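Side-chain contacts in ChiX (Serratia marcescens, PDB 5OPZ), which cleaves the L-Ala-D-Glu bond of peptidoglycan stem peptides as a zinc-dependent endopeptidase and is required for chitinase secretion: residues A101-R104 with A105-C109; I33-A36 with L37-L41. All blocks are in the same frame, centred on the assembly; numbering follows the deposited sequence. Where two conformers were deposited one is given.

Contact 1: residues A101-R104 with A105-C109; sequences AVRR and AAREC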
# COMPACT_ATOMS: atom_id res chain seq x y z
N ALA A 101 -7.92 -8.05 2.01
CA ALA A 101 -7.32 -8.64 0.84
C ALA A 101 -5.79 -8.77 1.00
O ALA A 101 -5.23 -9.79 0.62
CB ALA A 101 -7.66 -7.84 -0.37
N VAL A 102 -5.14 -7.72 1.49
CA VAL A 102 -3.73 -7.76 1.72
C VAL A 102 -3.37 -8.82 2.73
O VAL A 102 -2.38 -9.55 2.51
CB VAL A 102 -3.15 -6.39 2.10
CG1 VAL A 102 -1.67 -6.52 2.47
CG2 VAL A 102 -3.33 -5.41 0.98
N ARG A 103 -4.12 -8.91 3.81
CA ARG A 103 -3.84 -9.92 4.85
C ARG A 103 -4.00 -11.33 4.33
O ARG A 103 -3.20 -12.20 4.66
CB ARG A 103 -4.83 -9.70 6.02
CG ARG A 103 -4.61 -10.33 7.36
CD ARG A 103 -5.53 -9.78 8.48
NE ARG A 103 -5.47 -8.34 8.71
CZ ARG A 103 -6.46 -7.44 8.50
NH1 ARG A 103 -7.67 -7.74 8.02
NH2 ARG A 103 -6.21 -6.17 8.81
N ARG A 104 -4.97 -11.56 3.46
CA ARG A 104 -5.15 -12.89 2.88
C ARG A 104 -3.98 -13.19 1.94
O ARG A 104 -3.36 -14.26 2.02
CB ARG A 104 -6.45 -12.98 2.11
CG ARG A 104 -6.64 -14.26 1.32
CD ARG A 104 -7.90 -14.26 0.49
NE ARG A 104 -7.84 -15.35 -0.46
CZ ARG A 104 -8.76 -15.59 -1.39
NH1 ARG A 104 -9.82 -14.81 -1.51
NH2 ARG A 104 -8.60 -16.61 -2.21
N ALA A 105 -3.65 -12.27 1.02
CA ALA A 105 -2.49 -12.47 0.17
C ALA A 105 -1.21 -12.71 0.95
O ALA A 105 -0.39 -13.58 0.56
CB ALA A 105 -2.32 -11.29 -0.79
N ALA A 106 -0.99 -11.88 1.95
CA ALA A 106 0.19 -12.01 2.74
C ALA A 106 0.31 -13.39 3.34
O ALA A 106 1.38 -14.02 3.31
CB ALA A 106 0.22 -10.92 3.80
N ARG A 107 -0.76 -13.85 3.95
CA ARG A 107 -0.80 -15.15 4.55
C ARG A 107 -0.51 -16.26 3.56
O ARG A 107 0.30 -17.17 3.83
CB ARG A 107 -2.20 -15.36 5.14
CG ARG A 107 -2.29 -16.54 6.07
CD ARG A 107 -3.59 -16.48 6.87
NE ARG A 107 -4.80 -16.49 6.06
CZ ARG A 107 -5.62 -15.45 5.96
NH1 ARG A 107 -5.35 -14.33 6.60
NH2 ARG A 107 -6.72 -15.54 5.23
N GLU A 108 -1.14 -16.18 2.41
CA GLU A 108 -0.90 -17.17 1.37
C GLU A 108 0.57 -17.21 0.96
O GLU A 108 1.07 -18.28 0.63
CB GLU A 108 -1.78 -16.86 0.17
CG GLU A 108 -3.24 -17.23 0.42
CD GLU A 108 -4.14 -16.88 -0.71
OE1 GLU A 108 -3.61 -16.43 -1.75
OE2 GLU A 108 -5.35 -17.02 -0.50
N CYS A 109 1.24 -16.06 0.97
CA CYS A 109 2.66 -15.96 0.58
C CYS A 109 3.62 -16.24 1.70
O CYS A 109 4.84 -16.28 1.47
CB CYS A 109 2.97 -14.57 -0.00
SG CYS A 109 2.13 -14.21 -1.56

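Contact 2: residues I33-A36 with L37-L41; sequences IRLA and LRYSL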
# COMPACT_ATOMS: atom_id res chain seq x y z
N ILE A 33 0.97 -7.51 -2.97
CA ILE A 33 0.02 -6.50 -3.42
C ILE A 33 -0.65 -6.95 -4.71
O ILE A 33 -1.86 -6.69 -4.90
CB ILE A 33 0.67 -5.11 -3.58
CG1 ILE A 33 1.21 -4.59 -2.23
CG2 ILE A 33 -0.31 -4.11 -4.16
CD1 ILE A 33 0.20 -4.39 -1.10
N ARG A 34 0.09 -7.58 -5.60
CA ARG A 34 -0.52 -8.04 -6.86
C ARG A 34 -1.62 -9.07 -6.61
O ARG A 34 -2.67 -9.02 -7.27
CB ARG A 34 0.52 -8.60 -7.83
CG ARG A 34 1.40 -7.48 -8.39
CD ARG A 34 2.48 -7.93 -9.33
NE ARG A 34 1.84 -8.31 -10.59
CZ ARG A 34 2.00 -9.46 -11.25
NH1 ARG A 34 2.80 -10.39 -10.79
NH2 ARG A 34 1.34 -9.66 -12.37
N LEU A 35 -1.39 -9.98 -5.65
CA LEU A 35 -2.40 -10.92 -5.26
C LEU A 35 -3.58 -10.23 -4.58
O LEU A 35 -4.72 -10.53 -4.86
CB LEU A 35 -1.75 -11.94 -4.39
CG LEU A 35 -2.57 -13.16 -4.06
CD1 LEU A 35 -3.12 -13.83 -5.30
CD2 LEU A 35 -1.71 -14.11 -3.25
N ALA A 36 -3.31 -9.22 -3.76
CA ALA A 36 -4.41 -8.49 -3.15
C ALA A 36 -5.32 -7.77 -4.15
O ALA A 36 -6.53 -7.65 -3.89
CB ALA A 36 -3.92 -7.50 -2.12
N LEU A 37 -4.75 -7.32 -5.27
CA LEU A 37 -5.61 -6.78 -6.35
C LEU A 37 -6.65 -7.77 -6.82
O LEU A 37 -7.71 -7.38 -7.27
CB LEU A 37 -4.79 -6.33 -7.55
CG LEU A 37 -3.86 -5.14 -7.31
CD1 LEU A 37 -2.80 -5.03 -8.39
CD2 LEU A 37 -4.72 -3.88 -7.31
N ARG A 38 -6.36 -9.05 -6.79
CA ARG A 38 -7.32 -10.07 -7.18
C ARG A 38 -8.42 -10.29 -6.19
O ARG A 38 -9.52 -10.69 -6.57
CB ARG A 38 -6.62 -11.40 -7.38
CG ARG A 38 -5.45 -11.42 -8.33
CD ARG A 38 -5.68 -10.70 -9.62
NE ARG A 38 -6.92 -11.10 -10.27
CZ ARG A 38 -7.35 -10.58 -11.41
NH1 ARG A 38 -6.65 -9.66 -12.05
NH2 ARG A 38 -8.52 -10.98 -11.91
N TYR A 39 -8.12 -10.10 -4.92
CA TYR A 39 -9.02 -10.45 -3.83
C TYR A 39 -9.89 -9.34 -3.30
O TYR A 39 -10.95 -9.60 -2.78
CB TYR A 39 -8.24 -11.00 -2.63
CG TYR A 39 -7.43 -12.29 -2.91
CD1 TYR A 39 -7.79 -13.21 -3.92
CD2 TYR A 39 -6.31 -12.57 -2.18
CE1 TYR A 39 -7.06 -14.36 -4.15
CE2 TYR A 39 -5.58 -13.68 -2.40
CZ TYR A 39 -5.95 -14.56 -3.39
OH TYR A 39 -5.22 -15.66 -3.57
N SER A 40 -9.41 -8.11 -3.38
CA SER A 40 -10.12 -6.98 -2.80
C SER A 40 -11.47 -6.70 -3.46
O SER A 40 -11.55 -6.66 -4.67
CB SER A 40 -9.28 -5.72 -2.94
OG SER A 40 -9.89 -4.65 -2.26
N LEU A 41 -12.51 -6.51 -2.65
CA LEU A 41 -13.80 -6.03 -3.17
C LEU A 41 -13.73 -4.58 -3.65
O LEU A 41 -14.56 -4.14 -4.39
CB LEU A 41 -14.92 -6.24 -2.12
CG LEU A 41 -15.56 -7.63 -1.98
CD1 LEU A 41 -16.41 -7.91 -3.22
CD2 LEU A 41 -14.57 -8.75 -1.73

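Contact 1: residues A101-R104 with A105-C109
Ala105 donates its backbone N to Ala101 O at 3.0 Å, the first of four successive i to i+4 bonds that tie 101-104 to 105-109. Its methyl, small enough for a helix seam, lies against Leu35 of helix 27-39. One residue on, Ala106 N bonds to Val102 O, and its CB rests 3.2 Å from that same oxygen; the methyl packs on Val113 of strand 113-115, where Val102 also lands, a face suited to small and branched apolar groups.

Arg107 N is bonded to Arg103 O, and the long chain then turns back along the helix. In one of its two modelled conformers CG stands anti to the backbone N (chi1 -166°) and chi3 bends the end over, laying one guanidinium face on Arg104, with CZ 4.0 Å from Arg104 CA. Arg103 reaches elsewhere, its charge partnered by Glu118 in a salt bridge.

Glu108 closes the series. Its N bonds to Arg104 O, while its side chain forms a salt bridge one turn back: Arg104 NE gives its N-H to Glu108 OE2 at 3.0 Å, nearly straight at 170°. The oxygen lies in the guanidinium plane, NE meets the carboxylate on its syn side but 34° out of plane, and the two flat groups stand 73° apart. The extended chain of Arg104 carries NE to this point, and the other oxygen, OE1, is hydrogen-bonded to Tyr39 OH. This is an i to i+4 Arg-Glu side-chain salt bridge on the exposed ridge of an alpha-helix whose buried residues face helix 27-39 and strand 113-115.

Contact 2: residues I33-A36 with L37-L41
The C-terminal end of helix 27-39 is where Leu35 and Tyr39 meet, one turn apart, as the backbone passes from helix to loop. In one of the two modelled conformers of Leu35, CG is anti to its own N (chi1 -170°), which leans the branched end toward the ring: there Leu35 CG comes within 3.5 Å of Tyr39 CE2, and Leu35 CD1 is 3.3 Å from Tyr39 OH. The two side chains run obliquely to each other, the leucine at the hydroxyl end of the ring. Nearer the backbone, Leu35 O sits 3.7 Å above the ring plane, offset toward the rim. Tyrosine suits the place because its ring is apolar beside Leu35 while its hydroxyl finds a polar partner in Glu108, and Arg104 makes a cation-pi contact with the ring.

The backbone shows the helix tightening before it ends. Leu37 N bonds to Ile33 O in the ordinary i to i+4 way, and the leucine's CB and CG pack over the carbonyls of Arg34 and Ile33 before its side chain joins Ile33 and Ala36 against Phe44 of strand 44-48. Arg38 N then takes Leu35 O three residues back, at 2.9 Å; the donor stands above the carbonyl plane, and the bond is bent to 134°. Ala36 O is gripped twice, by Tyr39 N in a similar bent bond and by Ser40 N at 3.0 Å. Ala36 has only a methyl, which fits against Val102 of helix 92-109.

Ser40 is the first residue to abandon helical angles, and its OG bonds to Val42 O. Shifting from i to i+4 toward i to i+3 bonds is typical of the final turn of an alpha-helix, here one packed against both strand 44-48 and helix 92-109.

Contact 2 comes first along the chain, on helix 27-39, and contact 1 follows on helix 92-109; their centres are 9 Å apart, on the same side of the chain's centre. The helices touch here, through the polar joint at Tyr39 and through Ala101 CB, which packs on Ser40 N. Together the two contacts join helices remote in sequence; helix 27-39 packs on strand 44-48 and helix 92-109 on strand 113-115, the outermost strands of the four-stranded antiparallel sheet. The zinc ion, held by His72, Asp79 and His127, is about 11 Å from the side chain of Ile33 and about 13 Å from that of Val102, so the helices meet away from the metal.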